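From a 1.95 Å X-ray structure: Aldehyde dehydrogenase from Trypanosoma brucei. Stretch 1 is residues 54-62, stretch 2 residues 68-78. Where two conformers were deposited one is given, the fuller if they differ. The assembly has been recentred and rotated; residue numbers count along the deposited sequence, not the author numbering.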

# COMPACT_ATOMS: atom_id res chain seq x y z
N THR A 54 -25.71 -20.34 10.27
CA THR A 54 -25.44 -20.76 8.89
C THR A 54 -26.72 -20.95 8.08
O THR A 54 -26.79 -20.50 6.93
N ASP A 55 -27.73 -21.60 8.67
CA ASP A 55 -29.00 -21.86 7.97
C ASP A 55 -29.71 -20.57 7.57
O ASP A 55 -30.13 -20.44 6.42
N GLU A 56 -29.84 -19.64 8.51
CA GLU A 56 -30.52 -18.36 8.26
C GLU A 56 -29.74 -17.45 7.30
O GLU A 56 -30.35 -16.73 6.50
N PHE A 57 -28.41 -17.48 7.37
CA PHE A 57 -27.56 -16.73 6.41
C PHE A 57 -27.73 -17.25 4.97
O PHE A 57 -27.86 -16.46 4.04
N CYS A 58 -27.74 -18.57 4.81
CA CYS A 58 -28.00 -19.19 3.50
C CYS A 58 -29.37 -18.79 2.94
O CYS A 58 -29.51 -18.53 1.75
N LYS A 59 -30.38 -18.73 3.82
CA LYS A 59 -31.73 -18.29 3.44
C LYS A 59 -31.78 -16.81 3.04
O LYS A 59 -32.45 -16.46 2.07
N ALA A 60 -31.08 -15.96 3.79
CA ALA A 60 -31.01 -14.53 3.48
C ALA A 60 -30.27 -14.28 2.16
O ALA A 60 -30.70 -13.47 1.33
N ILE A 61 -29.15 -14.99 1.98
CA ILE A 61 -28.38 -14.93 0.74
C ILE A 61 -29.21 -15.48 -0.43
O ILE A 61 -29.16 -14.93 -1.54
N HIS A 62 -29.97 -16.54 -0.18
CA HIS A 62 -30.91 -17.06 -1.18
C HIS A 62 -31.98 -16.02 -1.57
O HIS A 62 -32.32 -15.90 -2.75
N HIS A 68 -28.21 -21.09 -4.42
CA HIS A 68 -28.53 -22.33 -3.69
C HIS A 68 -27.68 -22.43 -2.42
O HIS A 68 -26.52 -22.00 -2.42
N ARG A 69 -28.26 -22.99 -1.36
CA ARG A 69 -27.60 -23.17 -0.06
C ARG A 69 -26.20 -23.77 -0.17
O ARG A 69 -25.25 -23.28 0.45
N ASP A 70 -26.09 -24.85 -0.93
CA ASP A 70 -24.82 -25.55 -1.14
C ASP A 70 -23.77 -24.67 -1.84
O ASP A 70 -22.59 -24.76 -1.52
N GLU A 71 -24.21 -23.85 -2.79
CA GLU A 71 -23.32 -22.89 -3.45
C GLU A 71 -22.80 -21.86 -2.44
O GLU A 71 -21.61 -21.55 -2.42
N THR A 72 -23.70 -21.35 -1.60
CA THR A 72 -23.34 -20.41 -0.54
C THR A 72 -22.41 -21.03 0.50
O THR A 72 -21.49 -20.36 0.99
N VAL A 73 -22.63 -22.30 0.84
CA VAL A 73 -21.74 -23.02 1.76
C VAL A 73 -20.32 -23.11 1.19
O VAL A 73 -19.35 -22.81 1.90
N VAL A 74 -20.21 -23.50 -0.07
CA VAL A 74 -18.91 -23.64 -0.75
C VAL A 74 -18.21 -22.28 -0.92
O VAL A 74 -17.00 -22.18 -0.69
N MET A 75 -18.96 -21.26 -1.32
CA MET A 75 -18.38 -19.96 -1.70
C MET A 75 -18.20 -18.97 -0.55
O MET A 75 -17.32 -18.11 -0.63
N GLU A 76 -19.02 -19.07 0.49
CA GLU A 76 -19.02 -18.08 1.58
C GLU A 76 -18.80 -18.68 2.98
O GLU A 76 -17.88 -18.25 3.68
N ILE A 77 -19.61 -19.66 3.36
CA ILE A 77 -19.60 -20.17 4.74
C ILE A 77 -18.29 -20.88 5.07
O ILE A 77 -17.64 -20.55 6.06
N LEU A 78 -17.90 -21.85 4.25
CA LEU A 78 -16.67 -22.61 4.48
C LEU A 78 -15.39 -21.77 4.42
O LEU A 78 -14.53 -21.92 5.28

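Two helices, 54-62 and 69-78, cross at 109° with their axes 9.4 Å apart at closest approach, and the two stretches bury 483 Å² between them, both sides summed. Cys58 and Arg69 cover the most surface, 76 Å² each, and their CA atoms lie only 5.4 Å apart.

Cys58 is the knob of this contact. Its CA-to-CB bond points toward the second helix, and the m rotamer (chi1 -69°) sets the sulfur in a hole formed by Arg69, Thr72, Val73 and Ile77. Cys58 SG lies 4.0 Å from Thr72 CG2, 4.1 Å from Val73 CG2 and 4.2 Å from Ile77 CG1, and 4.0 Å from the backbone atom Arg69 O. A short, weakly polar side chain suits a site where the backbones come so close. Val73 (t) starts out sideways and offers one methyl to the sulfur.

Arg69 begins sideways, but three successive t angles extend the chain so that its end approaches the first helix. Its CG methylene helps to line the Cys58 pocket, with Arg69 CG 4.1 Å from Cys58 SG, while the guanidinium reaches Asp55. There Arg69 NH1 donates to Asp55 OD1 at 2.8 Å, a hydrogen bond within a salt bridge, and the carboxylate oxygen lies at the guanidinium edge, near its plane, where the N-H groups point. Asp55 (m) leaves its backbone directed away, yet its end comes nearer to meet the charge; both residues keep some exposure to solvent. Water 1 reinforces the link, accepting from Arg69 NH1 at 3.1 Å and donating to Asp55 O at 2.7 Å.

Ile61 covers 62 Å² on one flank of the cysteine. Pointing toward the second helix with chi1 m and chi2 t, it brings Ile61 CG2 to 3.5 Å from Thr72 OG1 and Ile61 CD1 to 3.6 Å from Glu76 OE2. Its branched side chain thus packs against two residues one helical turn apart. Thr72 (m) is well suited to a mixed setting: its methyl packs against both Cys58 and Ile61, with Thr72 CG2 3.6 Å from Ile61 CD1, while water 2 accepts from Thr72 OG1 at 2.6 Å and donates to Cys58 O at 2.8 Å, bridging the helices.

Ile77, m at both chi angles, also points toward the first helix, touching both Cys58 and Thr54. Ile77 CG2 lies 3.7 Å from Thr54 OG1; that hydroxyl is hydrogen-bonded elsewhere in the structure, so it can face an apolar neighbour without remaining unsatisfied.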

# COMPACT_ATOMS: atom_id res chain seq x y z
CB THR A 54 -24.57 -22.05 8.84
OG1 THR A 54 -23.22 -21.72 9.21
CG2 THR A 54 -24.55 -22.69 7.44
CB ASP A 55 -29.94 -22.71 8.83
CG ASP A 55 -29.44 -24.15 9.00
OD1 ASP A 55 -28.51 -24.58 8.30
OD2 ASP A 55 -30.01 -24.86 9.86
CB GLU A 56 -30.80 -17.63 9.57
CG GLU A 56 -31.99 -16.68 9.50
CD GLU A 56 -32.34 -16.04 10.83
OE1 GLU A 56 -31.70 -16.39 11.84
OE2 GLU A 56 -33.24 -15.19 10.86
CB PHE A 57 -26.07 -16.74 6.79
CG PHE A 57 -25.68 -15.65 7.76
CD1 PHE A 57 -25.93 -14.31 7.47
CD2 PHE A 57 -25.01 -15.97 8.94
CE1 PHE A 57 -25.55 -13.31 8.36
CE2 PHE A 57 -24.63 -14.97 9.83
CZ PHE A 57 -24.90 -13.64 9.53
CB CYS A 58 -27.87 -20.71 3.56
SG CYS A 58 -26.17 -21.28 3.80
CB LYS A 59 -32.73 -18.56 4.57
CG LYS A 59 -33.00 -20.03 4.81
CD LYS A 59 -34.07 -20.56 3.86
CE LYS A 59 -35.47 -20.24 4.36
NZ LYS A 59 -36.54 -20.84 3.51
CB ALA A 60 -30.33 -13.76 4.61
CB ILE A 61 -27.01 -15.64 0.89
CG1 ILE A 61 -26.11 -14.81 1.82
CG2 ILE A 61 -26.32 -15.85 -0.46
CD1 ILE A 61 -24.98 -15.59 2.46
CB HIS A 62 -31.60 -18.33 -0.70
CG HIS A 62 -32.61 -18.86 -1.66
ND1 HIS A 62 -32.26 -19.70 -2.70
CD2 HIS A 62 -33.93 -18.63 -1.79
CE1 HIS A 62 -33.33 -19.98 -3.41
NE2 HIS A 62 -34.36 -19.35 -2.88
CB HIS A 68 -28.30 -23.55 -4.58
CG HIS A 68 -28.92 -24.82 -4.07
ND1 HIS A 68 -28.32 -25.61 -3.11
CD2 HIS A 68 -30.08 -25.44 -4.40
CE1 HIS A 68 -29.08 -26.65 -2.86
NE2 HIS A 68 -30.15 -26.58 -3.63
CB ARG A 69 -28.46 -24.05 0.85
CG ARG A 69 -27.73 -24.60 2.06
CD ARG A 69 -28.63 -25.50 2.88
NE ARG A 69 -27.85 -26.26 3.86
CZ ARG A 69 -27.58 -25.86 5.10
NH1 ARG A 69 -28.02 -24.70 5.57
NH2 ARG A 69 -26.86 -26.65 5.89
CB ASP A 70 -25.03 -26.84 -1.94
CG ASP A 70 -25.86 -27.88 -1.18
OD1 ASP A 70 -26.16 -27.69 0.01
OD2 ASP A 70 -26.23 -28.90 -1.81
CB GLU A 71 -24.02 -22.18 -4.62
CG GLU A 71 -23.05 -21.50 -5.59
CD GLU A 71 -23.74 -20.99 -6.85
OE1 GLU A 71 -24.48 -21.76 -7.49
OE2 GLU A 71 -23.52 -19.81 -7.20
CB THR A 72 -24.60 -19.85 0.15
OG1 THR A 72 -25.41 -19.19 -0.82
CG2 THR A 72 -24.24 -18.86 1.26
CB VAL A 73 -22.30 -24.43 2.12
CG1 VAL A 73 -21.26 -25.29 2.82
CG2 VAL A 73 -23.55 -24.29 2.98
CB VAL A 74 -19.07 -24.35 -2.13
CG1 VAL A 74 -17.80 -24.28 -2.97
CG2 VAL A 74 -19.48 -25.80 -1.93
CB MET A 75 -19.21 -19.31 -2.81
CG MET A 75 -19.30 -20.12 -4.11
SD MET A 75 -17.72 -20.48 -4.89
CE MET A 75 -17.13 -18.83 -5.27
CB GLU A 76 -20.29 -17.24 1.55
CG GLU A 76 -20.46 -16.44 0.27
CD GLU A 76 -21.47 -15.32 0.38
OE1 GLU A 76 -21.19 -14.30 1.05
OE2 GLU A 76 -22.55 -15.46 -0.22
CB ILE A 77 -20.79 -21.13 5.03
CG1 ILE A 77 -22.15 -20.44 4.77
CG2 ILE A 77 -20.73 -21.67 6.46
CD1 ILE A 77 -22.44 -19.22 5.63
CB LEU A 78 -16.57 -23.84 3.55
CG LEU A 78 -17.56 -24.99 3.81
CD1 LEU A 78 -17.41 -26.05 2.72
CD2 LEU A 78 -17.38 -25.60 5.19
O HOH W 1 -30.45 -22.79 5.03
O HOH W 2 -27.94 -19.67 -0.24